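Local coordinates for protein glutathione reductase (Bartonella henselae, PDB 3O0H) that probably catalyses the NADPH-dependent reduction of glutathione disulfide to glutathione, using a bound FAD and a redox-active disulfide, at residues 54-57 with 58-62; 32-36 with 37-41. One frame throughout, in Å; residues are numbered along the deposited sequence.

Interaction 1 (54-57 with 58-62). With FAD (flavin-adenine dinucleotide), chain H.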
loop_
_atom_site.group_PDB
_atom_site.type_symbol
_atom_site.label_atom_id
_atom_site.label_comp_id
_atom_site.label_asym_id
_atom_site.label_seq_id
_atom_site.Cartn_x
_atom_site.Cartn_y
_atom_site.Cartn_z
ATOM N N ILE B 54 -34.813 -13.451 -6.611
ATOM C CA ILE B 54 -33.481 -13.926 -6.971
ATOM C C ILE B 54 -33.436 -15.431 -6.656
ATOM O O ILE B 54 -33.936 -15.868 -5.602
ATOM C CB ILE B 54 -32.355 -13.146 -6.252
ATOM C CG1 ILE B 54 -30.955 -13.504 -6.819
ATOM C CG2 ILE B 54 -32.470 -13.330 -4.680
ATOM C CD1 ILE B 54 -29.852 -12.444 -6.506
ATOM N N ALA B 55 -32.852 -16.193 -7.580
ATOM C CA ALA B 55 -32.659 -17.622 -7.386
ATOM C C ALA B 55 -31.197 -17.845 -7.131
ATOM O O ALA B 55 -30.355 -17.333 -7.880
ATOM C CB ALA B 55 -33.145 -18.443 -8.618
ATOM N N GLU B 56 -30.916 -18.635 -6.097
ATOM C CA GLU B 56 -29.553 -19.093 -5.767
ATOM C C GLU B 56 -29.555 -20.572 -5.449
ATOM O O GLU B 56 -30.205 -21.026 -4.483
ATOM C CB GLU B 56 -29.004 -18.322 -4.569
ATOM C CG GLU B 56 -27.596 -18.721 -4.146
ATOM C CD GLU B 56 -26.620 -18.829 -5.308
ATOM O OE1 GLU B 56 -26.370 -17.808 -5.998
ATOM O OE2 GLU B 56 -26.098 -19.929 -5.497
ATOM N N GLU B 57 -28.850 -21.344 -6.266
ATOM C CA GLU B 57 -28.851 -22.795 -6.124
ATOM C C GLU B 57 -27.890 -23.308 -5.054
ATOM O O GLU B 57 -27.994 -24.475 -4.647
ATOM C CB GLU B 57 -28.546 -23.487 -7.468
ATOM C CG GLU B 57 -27.125 -23.233 -8.019
ATOM C CD GLU B 57 -26.862 -23.815 -9.398
ATOM O OE1 GLU B 57 -27.705 -24.521 -9.974
ATOM O OE2 GLU B 57 -25.747 -23.624 -9.874
ATOM N N TYR B 58 -26.932 -22.477 -4.660
ATOM C CA TYR B 58 -25.936 -22.860 -3.711
ATOM C C TYR B 58 -25.967 -21.936 -2.507
ATOM O O TYR B 58 -26.794 -22.125 -1.609
ATOM C CB TYR B 58 -24.532 -22.973 -4.379
ATOM C CG TYR B 58 -23.493 -23.592 -3.467
ATOM C CD1 TYR B 58 -22.297 -22.941 -3.160
ATOM C CD2 TYR B 58 -23.726 -24.853 -2.889
ATOM C CE1 TYR B 58 -21.359 -23.534 -2.306
ATOM C CE2 TYR B 58 -22.806 -25.431 -2.066
ATOM C CZ TYR B 58 -21.621 -24.761 -1.768
ATOM O OH TYR B 58 -20.730 -25.369 -0.907
ATOM N N ARG B 59 -25.078 -20.952 -2.452
ATOM C CA ARG B 59 -25.033 -20.057 -1.304
ATOM C C ARG B 59 -25.040 -18.570 -1.703
ATOM O O ARG B 59 -24.361 -18.100 -2.658
ATOM C CB ARG B 59 -23.836 -20.378 -0.421
ATOM C CG ARG B 59 -23.916 -21.766 0.221
ATOM C CD ARG B 59 -22.663 -22.049 0.992
ATOM N NE ARG B 59 -22.583 -21.262 2.201
ATOM C CZ ARG B 59 -21.644 -21.404 3.139
ATOM N NH1 ARG B 59 -20.658 -22.297 3.008
ATOM N NH2 ARG B 59 -21.674 -20.621 4.207
ATOM N N ILE B 60 -25.817 -17.825 -0.956
ATOM C CA ILE B 60 -25.998 -16.398 -1.219
ATOM C C ILE B 60 -24.650 -15.655 -1.108
ATOM O O ILE B 60 -23.888 -15.853 -0.150
ATOM C CB ILE B 60 -27.008 -15.774 -0.249
ATOM C CG1 ILE B 60 -28.425 -16.341 -0.472
ATOM C CG2 ILE B 60 -27.039 -14.264 -0.440
ATOM C CD1 ILE B 60 -29.013 -15.915 -1.804
ATOM N N GLY B 61 -24.325 -14.843 -2.115
ATOM C CA GLY B 61 -23.043 -14.169 -2.116
ATOM C C GLY B 61 -22.168 -14.548 -3.285
ATOM O O GLY B 61 -21.426 -13.700 -3.779
ATOM N N GLY B 62 -22.272 -15.803 -3.731
ATOM C CA GLY B 62 -21.630 -16.258 -4.957
ATOM C C GLY B 62 -20.190 -16.719 -4.802
ATOM O O GLY B 62 -19.696 -16.927 -3.692
HETATM P PA FAD H . -20.766 -15.586 -9.298
HETATM O O1A FAD H . -19.963 -16.809 -9.619
HETATM O O2A FAD H . -20.230 -14.777 -8.149
HETATM O O5B FAD H . -22.303 -15.918 -9.014
HETATM C C5B FAD H . -23.080 -16.803 -9.793
HETATM C C4B FAD H . -24.074 -17.422 -8.831
HETATM O O4B FAD H . -25.134 -18.057 -9.529
HETATM C C3B FAD H . -23.472 -18.477 -7.911
HETATM O O3B FAD H . -23.791 -18.183 -6.547
HETATM C C2B FAD H . -24.124 -19.776 -8.345
HETATM O O2B FAD H . -24.334 -20.632 -7.247
HETATM C C1B FAD H . -25.439 -19.339 -8.897
HETATM N N9A FAD H . -26.070 -20.042 -10.026
HETATM C C8A FAD H . -25.506 -20.394 -11.216
HETATM N N7A FAD H . -26.471 -20.880 -12.012
HETATM C C5A FAD H . -27.646 -20.825 -11.318
HETATM C C6A FAD H . -28.944 -21.106 -11.651
HETATM N N6A FAD H . -29.296 -21.608 -12.844
HETATM N N1A FAD H . -29.932 -20.904 -10.717
HETATM C C2A FAD H . -29.606 -20.383 -9.487
HETATM N N3A FAD H . -28.328 -20.070 -9.164
HETATM C C4A FAD H . -27.389 -20.257 -10.102
HETATM N N1 FAD H . -12.070 -12.111 -8.718
HETATM C C2 FAD H . -11.459 -10.953 -8.281
HETATM O O2 FAD H . -11.819 -9.812 -8.668
HETATM N N3 FAD H . -10.449 -11.039 -7.407
HETATM C C4 FAD H . -10.008 -12.244 -6.886
HETATM O O4 FAD H . -9.096 -12.204 -6.051
HETATM C C4X FAD H . -10.620 -13.420 -7.321
HETATM N N5 FAD H . -10.246 -14.644 -6.836
HETATM C C5X FAD H . -10.927 -15.777 -7.279
HETATM C C6 FAD H . -10.520 -17.006 -6.788
HETATM C C7 FAD H . -11.167 -18.170 -7.180
HETATM C C7M FAD H . -10.693 -19.491 -6.601
HETATM C C8 FAD H . -12.227 -18.100 -8.063
HETATM C C8M FAD H . -12.924 -19.358 -8.538
HETATM C C9 FAD H . -12.623 -16.873 -8.581
HETATM C C9A FAD H . -11.964 -15.702 -8.190
HETATM N N10 FAD H . -12.327 -14.455 -8.668
HETATM C C10 FAD H . -11.679 -13.330 -8.223
HETATM C "C1'" FAD H . -13.414 -14.276 -9.653
HETATM C "C2'" FAD H . -14.738 -13.889 -9.045
HETATM O "O2'" FAD H . -15.147 -14.917 -8.163
HETATM C "C3'" FAD H . -15.737 -13.736 -10.162
HETATM O "O3'" FAD H . -15.268 -12.927 -11.225
HETATM C "C4'" FAD H . -17.065 -13.260 -9.617
HETATM O "O4'" FAD H . -17.493 -14.172 -8.602
HETATM C "C5'" FAD H . -18.120 -13.218 -10.715
HETATM O "O5'" FAD H . -19.366 -12.699 -10.200
HETATM P P FAD H . -20.700 -13.216 -10.929
HETATM O O1P FAD H . -21.893 -12.457 -10.394
HETATM O O2P FAD H . -20.528 -13.114 -12.429
HETATM O O3P FAD H . -20.835 -14.776 -10.681
#
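Glu-56 folds its carboxylate back against the loop that follows and meets the backbone of Tyr-58. Tyr-58 N donates to Glu-56 OE2 at 2.8 Å, with an angle of 155° at the hydrogen. The bond uses the anti lone pair of OE2, the one away from OE1. The same oxygen takes the ribose hydroxyl O2B of FAD at 2.6 Å. Glu-56 OE1 takes the neighbouring hydroxyl O3B at 2.7 Å, and Ser-34 N also binds it. Both oxygens are thus held twice, which should fix the rotation of the carboxylate. The chain gets there by a bend at chi2 (47°), which brings the carboxylate to the ribose. Its aliphatic part is packed as well. Ile-60 brings its tip CD1 against Glu-56 CB, 3.7 Å away, and the Ile-60 side chain also touches helix 102-126. Glu-57 goes another way. Its carboxylate lies flat over the face of the adenine, nearly parallel to it, with Glu-57 CD 3.6 Å from FAD C5A, and OE1 forms a salt bridge to Arg-135. Tyr-58 leads its ring away from Glu-56, and Arg-59 CG sits over the centre of one ring face, 3.9 Å above the plane. Arg-59 carries its guanidinium on to Glu-117. Gly-62 brings its CA within 3.3 Å of FAD O3B, close beside the ribose. An acidic residue just past the second strand of a Rossmann-type fold, gripping both hydroxyls of the adenosine ribose, is characteristic of the FAD site in this flavoenzyme family.

Interaction 2 (32-36 with 37-41); sequences IGSGS and GGVRA. With FAD (flavin-adenine dinucleotide), chain H.
Gly-33 sends its carbonyl O across the turn to Gly-38, whose CA-H points at it almost straight, 3.4 Å from CA to O with 169° at the hydrogen. Gly-38 has no side chain in the direction of this oxygen, so the two backbones can close up. Gly-33, itself bare, lies against the ribose of FAD, its CA 3.2 Å from O4B. Ser-34 OG packs against Val-39 CG2, 3.6 Å away. In the conformer described this buried hydroxyl has no polar partner; a second conformer was also deposited, so its position is uncertain. Gly-35 CA comes within 3.2 Å of FAD O5B. The carbonyl O of Gly-35 receives Val-39 N at 2.9 Å in the first turn of the helix. Val-39 CG1, set between its backbone N and carbonyl carbon (chi1 77°), lies against that same oxygen. Gly-33, Gly-35 and Gly-38 fit the GxGxxG pattern of a Rossmann-type dinucleotide-binding fold, in which a tight turn joins the first strand to the helix and lets the diphosphate approach the helix N-terminus. Water 1 bridges here: it accepts from Gly-38 N and, weakly, from Gly-35 N, and it is hydrogen-bonded to FAD O1P. Ser-36 offers a weak N-H bond to FAD O2A, while its OG bonds to Thr-334. Its carbonyl O rests against Arg-40 CB at 3.6 Å. Next to Ser-36, Gly-37 N gives O1P a nearly straight bond of 2.9 Å, with 165° at the hydrogen.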
loop_
_atom_site.group_PDB
_atom_site.type_symbol
_atom_site.label_atom_id
_atom_site.label_comp_id
_atom_site.label_asym_id
_atom_site.label_seq_id
_atom_site.Cartn_x
_atom_site.Cartn_y
_atom_site.Cartn_z
ATOM N N ILE B 32 -31.176 -14.466 -11.899
ATOM C CA ILE B 32 -30.679 -15.840 -11.820
ATOM C C ILE B 32 -29.244 -15.825 -11.355
ATOM O O ILE B 32 -28.364 -15.493 -12.116
ATOM C CB ILE B 32 -30.787 -16.619 -13.171
ATOM C CG1 ILE B 32 -32.205 -16.505 -13.738
ATOM C CG2 ILE B 32 -30.405 -18.131 -12.972
ATOM C CD1 ILE B 32 -32.387 -17.031 -15.257
ATOM N N GLY B 33 -29.042 -16.162 -10.074
ATOM C CA GLY B 33 -27.714 -16.237 -9.453
ATOM C C GLY B 33 -27.495 -15.032 -8.526
ATOM O O GLY B 33 -27.718 -13.917 -8.906
ATOM N N SER B 34 -27.119 -15.306 -7.282
ATOM C CA SER B 34 -26.899 -14.298 -6.276
ATOM C C SER B 34 -25.419 -14.114 -5.995
ATOM O O SER B 34 -25.022 -14.055 -4.845
ATOM C CB SER B 34 -27.652 -14.656 -4.996
ATOM O OG SER B 34 -27.748 -13.534 -4.129
ATOM N N GLY B 35 -24.596 -14.018 -7.038
ATOM C CA GLY B 35 -23.178 -13.731 -6.831
ATOM C C GLY B 35 -22.889 -12.241 -6.898
ATOM O O GLY B 35 -23.774 -11.414 -6.690
ATOM N N SER B 36 -21.639 -11.892 -7.192
ATOM C CA SER B 36 -21.207 -10.501 -7.115
ATOM C C SER B 36 -22.140 -9.545 -7.896
ATOM O O SER B 36 -22.558 -8.479 -7.366
ATOM C CB SER B 36 -19.767 -10.367 -7.589
ATOM O OG SER B 36 -18.903 -11.130 -6.735
ATOM N N GLY B 37 -22.468 -9.940 -9.126
ATOM C CA GLY B 37 -23.281 -9.136 -10.014
ATOM C C GLY B 37 -24.766 -9.223 -9.686
ATOM O O GLY B 37 -25.428 -8.198 -9.556
ATOM N N GLY B 38 -25.275 -10.452 -9.546
ATOM C CA GLY B 38 -26.699 -10.675 -9.274
ATOM C C GLY B 38 -27.183 -10.025 -7.994
ATOM O O GLY B 38 -28.255 -9.423 -7.946
ATOM N N VAL B 39 -26.395 -10.167 -6.936
ATOM C CA VAL B 39 -26.829 -9.671 -5.628
ATOM C C VAL B 39 -26.840 -8.153 -5.624
ATOM O O VAL B 39 -27.755 -7.529 -5.010
ATOM C CB VAL B 39 -25.991 -10.297 -4.484
ATOM C CG1 VAL B 39 -24.621 -9.643 -4.385
ATOM C CG2 VAL B 39 -26.758 -10.209 -3.171
ATOM N N ARG B 40 -25.903 -7.526 -6.350
ATOM C CA ARG B 40 -25.882 -6.071 -6.449
ATOM C C ARG B 40 -27.099 -5.580 -7.203
ATOM O O ARG B 40 -27.776 -4.678 -6.729
ATOM C CB ARG B 40 -24.626 -5.514 -7.126
ATOM C CG ARG B 40 -24.629 -3.948 -7.235
ATOM C CD ARG B 40 -24.579 -3.230 -5.868
ATOM N NE ARG B 40 -23.378 -3.551 -5.079
ATOM C CZ ARG B 40 -22.249 -2.820 -5.086
ATOM N NH1 ARG B 40 -22.095 -1.746 -5.867
ATOM N NH2 ARG B 40 -21.241 -3.205 -4.360
ATOM N N ALA B 41 -27.372 -6.198 -8.363
ATOM C CA ALA B 41 -28.482 -5.802 -9.215
ATOM C C ALA B 41 -29.826 -5.935 -8.516
ATOM O O ALA B 41 -30.680 -5.031 -8.577
ATOM C CB ALA B 41 -28.494 -6.655 -10.518
HETATM P PA FAD H . -20.766 -15.586 -9.298
HETATM O O1A FAD H . -19.963 -16.809 -9.619
HETATM O O2A FAD H . -20.230 -14.777 -8.149
HETATM O O5B FAD H . -22.303 -15.918 -9.014
HETATM C C5B FAD H . -23.080 -16.803 -9.793
HETATM C C4B FAD H . -24.074 -17.422 -8.831
HETATM O O4B FAD H . -25.134 -18.057 -9.529
HETATM C C3B FAD H . -23.472 -18.477 -7.911
HETATM O O3B FAD H . -23.791 -18.183 -6.547
HETATM C C2B FAD H . -24.124 -19.776 -8.345
HETATM O O2B FAD H . -24.334 -20.632 -7.247
HETATM C C1B FAD H . -25.439 -19.339 -8.897
HETATM N N9A FAD H . -26.070 -20.042 -10.026
HETATM C C8A FAD H . -25.506 -20.394 -11.216
HETATM N N7A FAD H . -26.471 -20.880 -12.012
HETATM C C5A FAD H . -27.646 -20.825 -11.318
HETATM C C6A FAD H . -28.944 -21.106 -11.651
HETATM N N6A FAD H . -29.296 -21.608 -12.844
HETATM N N1A FAD H . -29.932 -20.904 -10.717
HETATM C C2A FAD H . -29.606 -20.383 -9.487
HETATM N N3A FAD H . -28.328 -20.070 -9.164
HETATM C C4A FAD H . -27.389 -20.257 -10.102
HETATM N N1 FAD H . -12.070 -12.111 -8.718
HETATM C C2 FAD H . -11.459 -10.953 -8.281
HETATM O O2 FAD H . -11.819 -9.812 -8.668
HETATM N N3 FAD H . -10.449 -11.039 -7.407
HETATM C C4 FAD H . -10.008 -12.244 -6.886
HETATM O O4 FAD H . -9.096 -12.204 -6.051
HETATM C C4X FAD H . -10.620 -13.420 -7.321
HETATM N N5 FAD H . -10.246 -14.644 -6.836
HETATM C C5X FAD H . -10.927 -15.777 -7.279
HETATM C C6 FAD H . -10.520 -17.006 -6.788
HETATM C C7 FAD H . -11.167 -18.170 -7.180
HETATM C C7M FAD H . -10.693 -19.491 -6.601
HETATM C C8 FAD H . -12.227 -18.100 -8.063
HETATM C C8M FAD H . -12.924 -19.358 -8.538
HETATM C C9 FAD H . -12.623 -16.873 -8.581
HETATM C C9A FAD H . -11.964 -15.702 -8.190
HETATM N N10 FAD H . -12.327 -14.455 -8.668
HETATM C C10 FAD H . -11.679 -13.330 -8.223
HETATM C "C1'" FAD H . -13.414 -14.276 -9.653
HETATM C "C2'" FAD H . -14.738 -13.889 -9.045
HETATM O "O2'" FAD H . -15.147 -14.917 -8.163
HETATM C "C3'" FAD H . -15.737 -13.736 -10.162
HETATM O "O3'" FAD H . -15.268 -12.927 -11.225
HETATM C "C4'" FAD H . -17.065 -13.260 -9.617
HETATM O "O4'" FAD H . -17.493 -14.172 -8.602
HETATM C "C5'" FAD H . -18.120 -13.218 -10.715
HETATM O "O5'" FAD H . -19.366 -12.699 -10.200
HETATM P P FAD H . -20.700 -13.216 -10.929
HETATM O O1P FAD H . -21.893 -12.457 -10.394
HETATM O O2P FAD H . -20.528 -13.114 -12.429
HETATM O O3P FAD H . -20.835 -14.776 -10.681
HETATM O O HOH W 1 -24.357 -13.279 -9.694
#

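Interactions 1 and 2 lie side by side in the FAD-binding fold, their centres about 8 Å apart. Neighbouring parallel strands 27-32 and 52-55 lead into them, and helix 36-47 links the two along the chain. Ala-55 O probably accepts a hydrogen bond from Gly-33 N, and Ile-54 CD1 packs on Ser-34. Interaction 2 is buried, whereas interaction 1 is partly buried and has Tyr-58 exposed. The chemistry divides along the cofactor. In 54-62 an acidic side chain binds the ribose hydroxyls. In 32-41 backbone amides and a water meet the negatively charged diphosphate, and glycines allow the close approach.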